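Long-range contacts in cGAS/DncV-like nucleotidyltransferase in E. coli homolog (Elizabethkingia meningoseptica ATCC 13253 = NBRC 12535, PDB 6E0O), which synthesises cyclic dinucleotide second messengers from nucleoside triphosphates as the signalling enzyme of a CBASS system that protects bacteria against phage: residues Ser49-Thr54 / Phe170-Tyr175; Arg191-Leu196 / Phe218-Val223; Glu100-Thr105 / Lys122-Asn127; Asp136-Phe141 / Ile157-Asp162. All blocks are in the same frame, centred on the assembly; numbering follows the deposited sequence.

Contact 1 of 4, residues Ser49-Thr54 / Phe170-Tyr175; sequences SYRNNT and FPEQHY
Arg51 and Asn52, in the short helix 48-52, meet the first turn of helix 171-184. The meeting starts at Pro171. Its carbonyl O accepts from a water that also donates to Asn52 OD1, so solvent links this carbonyl to the Asn52 side-chain amide. Glu172 comes next and forms an end-on salt bridge with Arg51. Arg51 NH2 lies 2.8 Å from Glu172 OE1, and Arg51 NH1 lies 3.0 Å from Glu172 OE2. Arg51 NH1 has a second partner in Leu46 O. Both Glu172 oxygens lie close to the guanidinium plane, but the carboxylate is turned 37° from it. The His174 ring crosses the Asn52 amide, with Asn52 ND2 3.4 Å from His174 CD2. His174 NE2 is instead hydrogen-bonded to Glu220. Tyr175 closes the series. Its CG is anti to the backbone N (chi1 167°), and the ring stacks on the guanidinium in an off-centre cation-pi contact. Arg51 CZ is 4.5 Å from the centroid of the Tyr175 ring. At the edge of the same ring lies Asn52 OD1. Arg51 and Asn52 are probably part of the GTP-binding site. The contact sits between strand 42-47, whose Phe45 touches Arg51, Pro171 and Glu172, and helix 216-224, whose Glu220 touches Asn52.

Contact 2 of 4, residues Arg191-Leu196 / Phe218-Val223; sequences RMVRIL and FIECLV
Val193 and Leu196 of helix 188-205 pack on Ile219, Glu220 and Val223 of helix 216-224. This is a helix-helix contact in the all-helical part of the protein that follows the nucleotidyltransferase sheet. The two short segments run closer to antiparallel than to parallel, with 136° between their directions and axes 9.5 Å apart. All six residues that touch are buried.

The tight part lies around Val193 and Leu196. The two helices come nearest at Val193, with Val193 CA 5.9 Å from Glu220 CA. Val193 CG1 is anti to the backbone N (chi1 167°) and presses on the aliphatic part of Glu220, 3.6 Å from Glu220 CG. The other branch, CG2, is turned to Val223 and lies 3.9 Å from Val223 CB. Leu196 adds two more close points. Its CB rests 3.9 Å from Ile219 CG2, and its CD1 packs on Val223.

The looser part is at Met192. Its CB only approaches Val223 CG1, at 4.2 Å, and the thioether end turns off toward Tyr236, Thr239 and Leu240 of helix 236-252. Val193 CG1 and Ile219 CG2 are also loosely set, at 4.3 Å. Helix 275-289 adds Cys285 beside Leu196 and Phe281 beside Ile219.

Only the stem of Glu220 joins the apolar packing. Its carboxylate is held by His174, and OE2 bonds weakly to Ser216 OG. The shortest approach of Leu196 is made by its CD1, which reaches Val223 CG2 at 3.7 Å.

Contact 3 of 4, residues Glu100-Thr105 / Lys122-Asn127; sequences ELKADT and KCIQVN. With nucleotides of chain B.
Lys102 and Thr105 of helix 98-113 lie against Cys123 and Ile124, where the chain enters strand 124-126. Lys102 comes first. Its CG is anti to the backbone N (chi1 -174°) and the rest of the chain is extended. Lys102 CE lies 3.8 Å from both Ile124 CD1 and Cys123 O. The ammonium goes further, to a salt bridge with Asp162 and a hydrogen bond with Lys120 O. The Cys123 N buried beside it has no polar partner in the model. One turn later Thr105 meets the strand more loosely, with Thr105 CG2 4.4 Å from Ile124 CG1. Its hydroxyl serves its own helix. Thr105 OG1 donates to Leu101 O at 2.8 Å, 40° above the carbonyl plane, and Thr105 N reaches the same oxygen from the opposite face.

Ile124 points to the helix, while the CB atoms of Lys122 and Cys123 point away from it. Lys122 NZ donates to OP1 of A2 of chain B at 3.2 Å, and Lys122 probably belongs to the ATP-binding site. Ile124 of the strand thus faces the helix, while the loop just before it contacts the nucleotide, in the helix-on-sheet layering of a nucleotidyltransferase domain.

Contact 4 of 4, residues Asp136-Phe141 / Ile157-Asp162; sequences DVIPCF and IKFYSD. With nucleotides of chain B.
Ile138 CG2 lies over one face of the Phe159 ring, and the adenine of A2 of chain B meets the edge of that ring. The methyl makes a CH-pi contact, 3.9 Å from the ring centroid and 22° off the ring normal. At the edge, Phe159 CE1 comes to 3.4 Å from C2 of A2 of chain B. Phe159 CB lies 3.3 Å from Pro139 O.

The two strands form a beta hairpin, 135-147 with 152-160, within the mixed sheet. Phe141 and Lys158 are its antiparallel hydrogen-bonded pair here. The bond from Phe141 N to Lys158 O is 2.9 Å long and almost straight, 175° at the hydrogen. Lys158 N returns a bond to Phe141 O.

Near the start of strand 135-147, Asp136 OD2 lies 3.0 Å from O3' of A2 of chain B. Asp136 probably binds ATP and magnesium in the active site. The hairpin therefore carries both a probable metal-binding acid and a base-contacting ring.

Beside the bonded pair, Cys140 CB lies 3.2 Å from Lys158 O, and Cys140 SG packs 3.8 Å from Ile157 CB.

Overall arrangement
From the N terminus, the chain first passes 49-54, and 170-175 later closes contact 1. Inside that long loop come contacts 3 and 4, one after the other. Contact 3 closes a short loop from helix 98-113 to strand 124-126. Contact 4 then closes the hairpin of the next two strands. The two touch through neighbouring strands and through Lys102 and Asp162. Contact 4 also meets contact 1, where Pro171 packs on Ile157. Contact 2 follows in series, in the helices after the sheet. It lies on the opposite side of the chain's centre from contacts 3 and 4. Contact 1 touches it, tying the sheet-bearing part to the helical part. No loops cross.

Contact 1 of 4, residues Ser49-Thr54 / Phe170-Tyr175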
# COMPACT_ATOMS: atom_id res chain seq x y z
N SER A 49 3.68 1.98 0.71
CA SER A 49 4.89 1.18 0.53
C SER A 49 6.03 1.61 1.43
O SER A 49 6.84 0.77 1.83
CB SER A 49 5.33 1.23 -0.93
OG SER A 49 5.66 2.56 -1.29
N TYR A 50 6.16 2.90 1.74
CA TYR A 50 7.20 3.30 2.68
C TYR A 50 6.87 2.83 4.09
O TYR A 50 7.78 2.45 4.84
CB TYR A 50 7.41 4.81 2.65
CG TYR A 50 8.28 5.30 1.50
CD1 TYR A 50 7.72 5.64 0.29
CD2 TYR A 50 9.65 5.42 1.65
CE1 TYR A 50 8.50 6.11 -0.76
CE2 TYR A 50 10.44 5.89 0.63
CZ TYR A 50 9.87 6.22 -0.58
OH TYR A 50 10.67 6.69 -1.59
N ARG A 51 5.59 2.85 4.47
CA ARG A 51 5.20 2.37 5.79
C ARG A 51 5.42 0.86 5.91
O ARG A 51 5.94 0.37 6.92
CB ARG A 51 3.73 2.70 6.05
CG ARG A 51 3.22 2.21 7.40
CD ARG A 51 3.79 3.01 8.54
NE ARG A 51 3.43 2.45 9.84
CZ ARG A 51 2.28 2.68 10.48
NH1 ARG A 51 1.35 3.45 9.93
NH2 ARG A 51 2.06 2.12 11.65
N ASN A 52 5.00 0.11 4.90
CA ASN A 52 5.05 -1.34 4.94
C ASN A 52 6.35 -1.91 4.40
O ASN A 52 6.53 -3.13 4.43
CB ASN A 52 3.86 -1.90 4.17
CG ASN A 52 2.54 -1.34 4.66
OD1 ASN A 52 2.30 -1.30 5.86
ND2 ASN A 52 1.69 -0.92 3.74
N ASN A 53 7.25 -1.05 3.94
CA ASN A 53 8.56 -1.43 3.42
C ASN A 53 8.47 -2.37 2.22
O ASN A 53 9.15 -3.39 2.15
CB ASN A 53 9.46 -2.02 4.51
CG ASN A 53 10.92 -1.92 4.16
OD1 ASN A 53 11.35 -1.00 3.46
ND2 ASN A 53 11.71 -2.87 4.64
N THR A 54 7.64 -1.99 1.25
CA THR A 54 7.44 -2.79 0.05
C THR A 54 7.80 -2.04 -1.24
O THR A 54 7.32 -2.41 -2.31
CB THR A 54 6.00 -3.28 -0.01
OG1 THR A 54 5.13 -2.15 0.02
CG2 THR A 54 5.69 -4.20 1.17
N PHE A 170 -7.50 0.85 7.02
CA PHE A 170 -7.04 0.46 8.35
C PHE A 170 -5.53 0.28 8.28
O PHE A 170 -5.02 -0.84 8.42
CB PHE A 170 -7.78 -0.78 8.84
CG PHE A 170 -9.26 -0.54 8.97
CD1 PHE A 170 -10.09 -0.75 7.90
CD2 PHE A 170 -9.79 -0.04 10.14
CE1 PHE A 170 -11.44 -0.49 7.99
CE2 PHE A 170 -11.15 0.23 10.25
CZ PHE A 170 -11.97 0.01 9.17
N PRO A 171 -4.79 1.37 8.05
CA PRO A 171 -3.35 1.25 7.81
C PRO A 171 -2.58 0.70 8.99
O PRO A 171 -1.54 0.06 8.77
CB PRO A 171 -2.91 2.68 7.47
CG PRO A 171 -4.00 3.57 8.07
CD PRO A 171 -5.27 2.77 7.89
N GLU A 172 -3.01 0.95 10.22
CA GLU A 172 -2.26 0.46 11.36
C GLU A 172 -2.35 -1.06 11.45
O GLU A 172 -1.35 -1.74 11.66
CB GLU A 172 -2.77 1.12 12.65
CG GLU A 172 -2.62 2.63 12.66
CD GLU A 172 -1.18 3.07 12.50
OE1 GLU A 172 -0.29 2.42 13.08
OE2 GLU A 172 -0.92 4.07 11.80
N GLN A 173 -3.56 -1.60 11.32
CA GLN A 173 -3.75 -3.04 11.37
C GLN A 173 -3.09 -3.73 10.17
O GLN A 173 -2.54 -4.83 10.30
CB GLN A 173 -5.24 -3.34 11.43
CG GLN A 173 -5.95 -2.78 12.67
CD GLN A 173 -6.54 -1.37 12.53
OE1 GLN A 173 -6.08 -0.55 11.74
NE2 GLN A 173 -7.56 -1.08 13.33
N HIS A 174 -3.16 -3.10 9.00
CA HIS A 174 -2.43 -3.59 7.84
C HIS A 174 -0.94 -3.66 8.12
O HIS A 174 -0.28 -4.68 7.87
CB HIS A 174 -2.70 -2.63 6.68
CG HIS A 174 -2.06 -3.02 5.39
ND1 HIS A 174 -2.76 -3.61 4.37
CD2 HIS A 174 -0.79 -2.89 4.96
CE1 HIS A 174 -1.94 -3.84 3.36
NE2 HIS A 174 -0.74 -3.42 3.69
N TYR A 175 -0.38 -2.57 8.65
CA TYR A 175 1.04 -2.53 8.97
C TYR A 175 1.40 -3.64 9.95
O TYR A 175 2.33 -4.42 9.72
CB TYR A 175 1.43 -1.15 9.56
CG TYR A 175 2.80 -1.25 10.16
CD1 TYR A 175 3.93 -1.22 9.35
CD2 TYR A 175 2.98 -1.46 11.53
CE1 TYR A 175 5.19 -1.37 9.87
CE2 TYR A 175 4.25 -1.62 12.06
CZ TYR A 175 5.35 -1.58 11.23
OH TYR A 175 6.61 -1.74 11.72
O HOH W 1 0.07 0.60 6.52
O HOH W 2 3.78 -4.00 7.23

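Contact 2 of 4, residues Arg191-Leu196 / Phe218-Val223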
# COMPACT_ATOMS: atom_id res chain seq x y z
N ARG A 191 9.27 -10.18 1.08
CA ARG A 191 10.17 -10.42 -0.04
C ARG A 191 9.42 -10.95 -1.25
O ARG A 191 9.69 -10.53 -2.38
CB ARG A 191 11.30 -11.35 0.41
CG ARG A 191 12.25 -10.60 1.31
CD ARG A 191 13.32 -11.46 1.92
NE ARG A 191 14.01 -10.70 2.95
CZ ARG A 191 15.00 -11.17 3.69
NH1 ARG A 191 15.42 -12.41 3.50
NH2 ARG A 191 15.54 -10.41 4.62
N MET A 192 8.44 -11.83 -1.03
CA MET A 192 7.61 -12.32 -2.12
C MET A 192 6.69 -11.23 -2.66
O MET A 192 6.49 -11.13 -3.88
CB MET A 192 6.80 -13.53 -1.64
CG MET A 192 7.67 -14.75 -1.35
SD MET A 192 8.53 -15.37 -2.82
CE MET A 192 10.21 -15.53 -2.23
N VAL A 193 6.13 -10.39 -1.78
CA VAL A 193 5.36 -9.24 -2.25
C VAL A 193 6.22 -8.38 -3.17
O VAL A 193 5.79 -7.96 -4.25
CB VAL A 193 4.84 -8.41 -1.06
CG1 VAL A 193 4.31 -7.05 -1.53
CG2 VAL A 193 3.76 -9.17 -0.31
N ARG A 194 7.45 -8.09 -2.74
CA ARG A 194 8.32 -7.24 -3.55
C ARG A 194 8.62 -7.89 -4.90
O ARG A 194 8.60 -7.21 -5.93
CB ARG A 194 9.60 -6.91 -2.78
CG ARG A 194 9.33 -6.03 -1.57
CD ARG A 194 10.65 -5.65 -0.89
NE ARG A 194 10.45 -5.37 0.53
CZ ARG A 194 10.99 -6.07 1.53
NH1 ARG A 194 11.79 -7.10 1.29
NH2 ARG A 194 10.72 -5.73 2.77
N ILE A 195 8.91 -9.19 -4.93
CA ILE A 195 9.16 -9.85 -6.21
C ILE A 195 7.95 -9.70 -7.13
O ILE A 195 8.09 -9.38 -8.31
CB ILE A 195 9.51 -11.34 -6.00
CG1 ILE A 195 10.88 -11.49 -5.37
CG2 ILE A 195 9.44 -12.08 -7.34
CD1 ILE A 195 11.15 -12.89 -4.84
N LEU A 196 6.76 -9.94 -6.60
CA LEU A 196 5.56 -9.85 -7.43
C LEU A 196 5.28 -8.42 -7.87
O LEU A 196 4.74 -8.22 -8.96
CB LEU A 196 4.37 -10.48 -6.71
CG LEU A 196 4.48 -12.01 -6.59
CD1 LEU A 196 3.35 -12.53 -5.71
CD2 LEU A 196 4.44 -12.71 -7.92
N PHE A 218 -3.49 -4.96 -3.43
CA PHE A 218 -4.06 -6.25 -3.80
C PHE A 218 -3.01 -7.35 -3.73
O PHE A 218 -3.27 -8.42 -3.17
CB PHE A 218 -4.65 -6.10 -5.21
CG PHE A 218 -5.57 -7.21 -5.64
CD1 PHE A 218 -6.72 -7.50 -4.94
CD2 PHE A 218 -5.31 -7.90 -6.80
CE1 PHE A 218 -7.58 -8.48 -5.38
CE2 PHE A 218 -6.16 -8.89 -7.23
CZ PHE A 218 -7.31 -9.16 -6.53
N ILE A 219 -1.82 -7.09 -4.26
CA ILE A 219 -0.74 -8.07 -4.19
C ILE A 219 -0.43 -8.41 -2.73
O ILE A 219 -0.30 -9.58 -2.36
CB ILE A 219 0.51 -7.57 -4.94
CG1 ILE A 219 0.21 -7.46 -6.44
CG2 ILE A 219 1.71 -8.47 -4.66
CD1 ILE A 219 1.33 -6.83 -7.25
N GLU A 220 -0.30 -7.38 -1.89
CA GLU A 220 0.01 -7.61 -0.48
C GLU A 220 -1.03 -8.50 0.17
O GLU A 220 -0.68 -9.41 0.93
CB GLU A 220 0.10 -6.28 0.26
CG GLU A 220 1.36 -5.52 -0.09
CD GLU A 220 1.47 -4.19 0.60
OE1 GLU A 220 1.32 -4.11 1.84
OE2 GLU A 220 1.72 -3.21 -0.12
N CYS A 221 -2.31 -8.27 -0.13
CA CYS A 221 -3.37 -9.08 0.47
C CYS A 221 -3.35 -10.50 -0.06
O CYS A 221 -3.56 -11.45 0.70
CB CYS A 221 -4.74 -8.44 0.21
SG CYS A 221 -5.05 -6.87 1.07
N LEU A 222 -3.11 -10.68 -1.37
CA LEU A 222 -3.08 -12.03 -1.92
C LEU A 222 -1.99 -12.86 -1.26
O LEU A 222 -2.24 -13.99 -0.82
CB LEU A 222 -2.84 -11.99 -3.43
CG LEU A 222 -3.96 -11.40 -4.28
CD1 LEU A 222 -3.46 -11.22 -5.71
CD2 LEU A 222 -5.20 -12.26 -4.23
N VAL A 223 -0.77 -12.33 -1.19
CA VAL A 223 0.32 -13.10 -0.61
C VAL A 223 0.07 -13.33 0.88
O VAL A 223 0.47 -14.37 1.43
CB VAL A 223 1.67 -12.42 -0.88
CG1 VAL A 223 2.81 -13.26 -0.34
CG2 VAL A 223 1.87 -12.19 -2.38

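Contact 3 of 4, residues Glu100-Thr105 / Lys122-Asn127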
# COMPACT_ATOMS: atom_id res chain seq x y z
N GLU A 100 -13.96 21.10 2.84
CA GLU A 100 -13.19 22.18 3.44
C GLU A 100 -11.83 21.68 3.89
O GLU A 100 -10.82 22.37 3.71
CB GLU A 100 -13.94 22.75 4.64
CG GLU A 100 -15.26 23.39 4.37
CD GLU A 100 -15.98 23.72 5.67
OE1 GLU A 100 -16.85 22.92 6.09
OE2 GLU A 100 -15.63 24.74 6.30
N LEU A 101 -11.78 20.50 4.51
CA LEU A 101 -10.49 19.95 4.94
C LEU A 101 -9.54 19.81 3.76
O LEU A 101 -8.38 20.22 3.84
CB LEU A 101 -10.69 18.60 5.63
CG LEU A 101 -9.39 17.91 6.05
CD1 LEU A 101 -8.63 18.71 7.10
CD2 LEU A 101 -9.68 16.51 6.56
N LYS A 102 -10.01 19.22 2.66
CA LYS A 102 -9.11 18.97 1.54
C LYS A 102 -8.68 20.28 0.90
O LYS A 102 -7.52 20.44 0.51
CB LYS A 102 -9.76 18.02 0.54
CG LYS A 102 -8.82 17.61 -0.58
CD LYS A 102 -9.37 16.45 -1.38
CE LYS A 102 -8.43 16.04 -2.49
NZ LYS A 102 -9.03 14.97 -3.31
N ALA A 103 -9.60 21.24 0.78
CA ALA A 103 -9.25 22.55 0.23
C ALA A 103 -8.23 23.26 1.12
O ALA A 103 -7.28 23.88 0.62
CB ALA A 103 -10.49 23.41 0.06
N ASP A 104 -8.41 23.19 2.43
CA ASP A 104 -7.47 23.83 3.35
C ASP A 104 -6.11 23.15 3.30
O ASP A 104 -5.07 23.81 3.41
CB ASP A 104 -8.04 23.79 4.77
CG ASP A 104 -9.21 24.73 4.96
OD1 ASP A 104 -9.51 25.55 4.06
OD2 ASP A 104 -9.84 24.65 6.04
N THR A 105 -6.11 21.83 3.13
CA THR A 105 -4.86 21.09 2.99
C THR A 105 -4.13 21.52 1.72
O THR A 105 -2.92 21.78 1.74
CB THR A 105 -5.15 19.59 2.95
OG1 THR A 105 -5.80 19.19 4.16
CG2 THR A 105 -3.86 18.80 2.83
N LYS A 122 -7.80 11.41 -4.87
CA LYS A 122 -7.80 10.86 -3.52
C LYS A 122 -6.75 11.49 -2.62
O LYS A 122 -6.60 11.04 -1.47
CB LYS A 122 -7.60 9.34 -3.56
CG LYS A 122 -8.74 8.58 -4.21
CD LYS A 122 -8.52 7.07 -4.19
CE LYS A 122 -9.50 6.36 -5.11
NZ LYS A 122 -9.23 4.91 -5.20
N CYS A 123 -6.06 12.52 -3.08
CA CYS A 123 -4.96 13.10 -2.31
C CYS A 123 -4.59 14.44 -2.92
O CYS A 123 -5.14 14.86 -3.95
CB CYS A 123 -3.76 12.16 -2.31
SG CYS A 123 -3.00 11.91 -3.94
N ILE A 124 -3.65 15.13 -2.27
CA ILE A 124 -2.97 16.29 -2.83
C ILE A 124 -1.53 15.86 -3.11
O ILE A 124 -0.80 15.47 -2.19
CB ILE A 124 -3.00 17.50 -1.89
CG1 ILE A 124 -4.40 17.85 -1.41
CG2 ILE A 124 -2.31 18.65 -2.58
CD1 ILE A 124 -5.35 18.28 -2.49
N GLN A 125 -1.12 15.92 -4.37
CA GLN A 125 0.24 15.55 -4.73
C GLN A 125 1.15 16.76 -4.59
O GLN A 125 0.80 17.86 -5.02
CB GLN A 125 0.27 15.05 -6.17
CG GLN A 125 1.59 14.52 -6.64
CD GLN A 125 1.47 13.92 -8.03
OE1 GLN A 125 1.89 14.52 -9.01
NE2 GLN A 125 0.88 12.74 -8.11
N VAL A 126 2.31 16.54 -3.99
CA VAL A 126 3.36 17.54 -3.91
C VAL A 126 4.54 16.98 -4.70
O VAL A 126 5.26 16.09 -4.23
CB VAL A 126 3.75 17.88 -2.47
CG1 VAL A 126 4.81 18.97 -2.48
CG2 VAL A 126 2.53 18.29 -1.64
N ASN A 127 4.75 17.50 -5.91
CA ASN A 127 5.79 16.98 -6.77
C ASN A 127 7.16 17.25 -6.17
O ASN A 127 7.42 18.33 -5.61
CB ASN A 127 5.67 17.61 -8.15
CG ASN A 127 4.43 17.13 -8.87
OD1 ASN A 127 3.66 17.92 -9.39
ND2 ASN A 127 4.25 15.82 -8.91
P A B 2 -4.62 5.06 -6.01
OP1 A B 2 -6.05 5.07 -5.61
OP2 A B 2 -4.23 5.59 -7.35
O5' A B 2 -3.81 5.88 -4.91
C5' A B 2 -3.78 7.30 -4.91
C4' A B 2 -3.47 7.86 -3.55
O4' A B 2 -4.60 7.60 -2.67
C3' A B 2 -2.25 7.25 -2.86
O3' A B 2 -1.58 8.24 -2.08
C2' A B 2 -2.86 6.19 -1.96
O2' A B 2 -2.08 5.87 -0.82
C1' A B 2 -4.19 6.82 -1.57
N9 A B 2 -5.24 5.82 -1.32
C8 A B 2 -5.91 5.08 -2.25
N7 A B 2 -6.79 4.25 -1.74
C5 A B 2 -6.68 4.46 -0.38
C6 A B 2 -7.34 3.89 0.73
N6 A B 2 -8.29 2.95 0.65
N1 A B 2 -6.99 4.35 1.94
C2 A B 2 -6.05 5.28 2.06
N3 A B 2 -5.36 5.89 1.10
C4 A B 2 -5.73 5.43 -0.10

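Contact 4 of 4, residues Asp136-Phe141 / Ile157-Asp162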
# COMPACT_ATOMS: atom_id res chain seq x y z
N ASP A 136 2.27 12.04 -1.84
CA ASP A 136 0.83 12.13 -1.87
C ASP A 136 0.38 12.40 -0.45
O ASP A 136 0.64 11.60 0.45
CB ASP A 136 0.24 10.79 -2.33
CG ASP A 136 0.37 10.58 -3.81
OD1 ASP A 136 0.80 11.51 -4.52
OD2 ASP A 136 0.01 9.47 -4.28
N VAL A 137 -0.27 13.54 -0.23
CA VAL A 137 -0.80 13.91 1.08
C VAL A 137 -2.27 13.54 1.11
O VAL A 137 -3.05 13.98 0.25
CB VAL A 137 -0.57 15.39 1.38
CG1 VAL A 137 -1.19 15.76 2.71
CG2 VAL A 137 0.91 15.70 1.33
N ILE A 138 -2.66 12.73 2.09
CA ILE A 138 -4.00 12.17 2.17
C ILE A 138 -4.71 12.77 3.38
O ILE A 138 -4.60 12.22 4.49
CB ILE A 138 -3.96 10.64 2.25
CG1 ILE A 138 -3.16 10.08 1.07
CG2 ILE A 138 -5.36 10.08 2.27
CD1 ILE A 138 -2.51 8.77 1.35
N PRO A 139 -5.41 13.89 3.24
CA PRO A 139 -6.26 14.37 4.34
C PRO A 139 -7.39 13.38 4.60
O PRO A 139 -7.92 12.77 3.67
CB PRO A 139 -6.78 15.72 3.84
CG PRO A 139 -6.75 15.60 2.37
CD PRO A 139 -5.55 14.73 2.03
N CYS A 140 -7.74 13.22 5.87
CA CYS A 140 -8.76 12.24 6.24
C CYS A 140 -9.23 12.52 7.65
O CYS A 140 -8.70 13.38 8.35
CB CYS A 140 -8.23 10.81 6.12
SG CYS A 140 -6.81 10.48 7.20
N PHE A 141 -10.26 11.77 8.05
CA PHE A 141 -10.82 11.79 9.39
C PHE A 141 -10.70 10.41 10.03
O PHE A 141 -10.44 9.41 9.35
CB PHE A 141 -12.31 12.16 9.35
CG PHE A 141 -12.61 13.57 8.89
CD1 PHE A 141 -12.02 14.67 9.49
CD2 PHE A 141 -13.52 13.79 7.88
CE1 PHE A 141 -12.34 15.96 9.09
CE2 PHE A 141 -13.84 15.08 7.47
CZ PHE A 141 -13.23 16.15 8.07
N ILE A 157 -9.24 5.11 9.09
CA ILE A 157 -9.37 6.44 8.53
C ILE A 157 -10.40 6.41 7.42
O ILE A 157 -10.66 5.38 6.80
CB ILE A 157 -8.03 7.00 7.99
CG1 ILE A 157 -7.42 6.06 6.94
CG2 ILE A 157 -7.07 7.23 9.15
CD1 ILE A 157 -6.21 6.66 6.25
N LYS A 158 -10.98 7.58 7.17
CA LYS A 158 -11.92 7.75 6.07
C LYS A 158 -11.72 9.09 5.39
O LYS A 158 -11.39 10.09 6.03
CB LYS A 158 -13.36 7.63 6.56
CG LYS A 158 -13.83 8.74 7.44
CD LYS A 158 -15.32 8.57 7.72
CE LYS A 158 -15.82 9.67 8.63
NZ LYS A 158 -17.25 9.45 8.97
N PHE A 159 -11.92 9.09 4.08
CA PHE A 159 -11.92 10.32 3.32
C PHE A 159 -12.82 10.11 2.12
O PHE A 159 -13.38 9.03 1.93
CB PHE A 159 -10.50 10.77 2.96
CG PHE A 159 -9.73 9.79 2.14
CD1 PHE A 159 -8.98 8.80 2.74
CD2 PHE A 159 -9.71 9.90 0.76
CE1 PHE A 159 -8.25 7.91 1.98
CE2 PHE A 159 -8.98 9.02 -0.01
CZ PHE A 159 -8.24 8.02 0.60
N TYR A 160 -12.97 11.15 1.32
CA TYR A 160 -13.82 11.10 0.14
C TYR A 160 -13.01 11.49 -1.08
O TYR A 160 -12.22 12.43 -1.03
CB TYR A 160 -15.02 12.03 0.32
CG TYR A 160 -15.83 11.62 1.52
CD1 TYR A 160 -15.50 12.06 2.80
CD2 TYR A 160 -16.91 10.75 1.39
CE1 TYR A 160 -16.22 11.67 3.90
CE2 TYR A 160 -17.64 10.35 2.49
CZ TYR A 160 -17.30 10.82 3.75
OH TYR A 160 -18.03 10.43 4.85
N SER A 161 -13.20 10.74 -2.16
CA SER A 161 -12.56 11.08 -3.41
C SER A 161 -13.34 12.19 -4.11
O SER A 161 -14.52 12.44 -3.82
CB SER A 161 -12.48 9.86 -4.32
OG SER A 161 -13.78 9.47 -4.75
N ASP A 162 -12.67 12.87 -5.05
CA ASP A 162 -13.33 13.93 -5.79
C ASP A 162 -14.48 13.39 -6.64
O ASP A 162 -15.41 14.13 -6.95
CB ASP A 162 -12.31 14.69 -6.64
CG ASP A 162 -11.41 15.59 -5.82
OD1 ASP A 162 -11.53 15.58 -4.57
OD2 ASP A 162 -10.59 16.31 -6.42
P A B 2 -4.62 5.06 -6.01
OP1 A B 2 -6.05 5.07 -5.61
OP2 A B 2 -4.23 5.59 -7.35
O5' A B 2 -3.81 5.88 -4.91
C5' A B 2 -3.78 7.30 -4.91
C4' A B 2 -3.47 7.86 -3.55
O4' A B 2 -4.60 7.60 -2.67
C3' A B 2 -2.25 7.25 -2.86
O3' A B 2 -1.58 8.24 -2.08
C2' A B 2 -2.86 6.19 -1.96
O2' A B 2 -2.08 5.87 -0.82
C1' A B 2 -4.19 6.82 -1.57
N9 A B 2 -5.24 5.82 -1.32
C8 A B 2 -5.91 5.08 -2.25
N7 A B 2 -6.79 4.25 -1.74
C5 A B 2 -6.68 4.46 -0.38
C6 A B 2 -7.34 3.89 0.73
N6 A B 2 -8.29 2.95 0.65
N1 A B 2 -6.99 4.35 1.94
C2 A B 2 -6.05 5.28 2.06
N3 A B 2 -5.36 5.89 1.10
C4 A B 2 -5.73 5.43 -0.10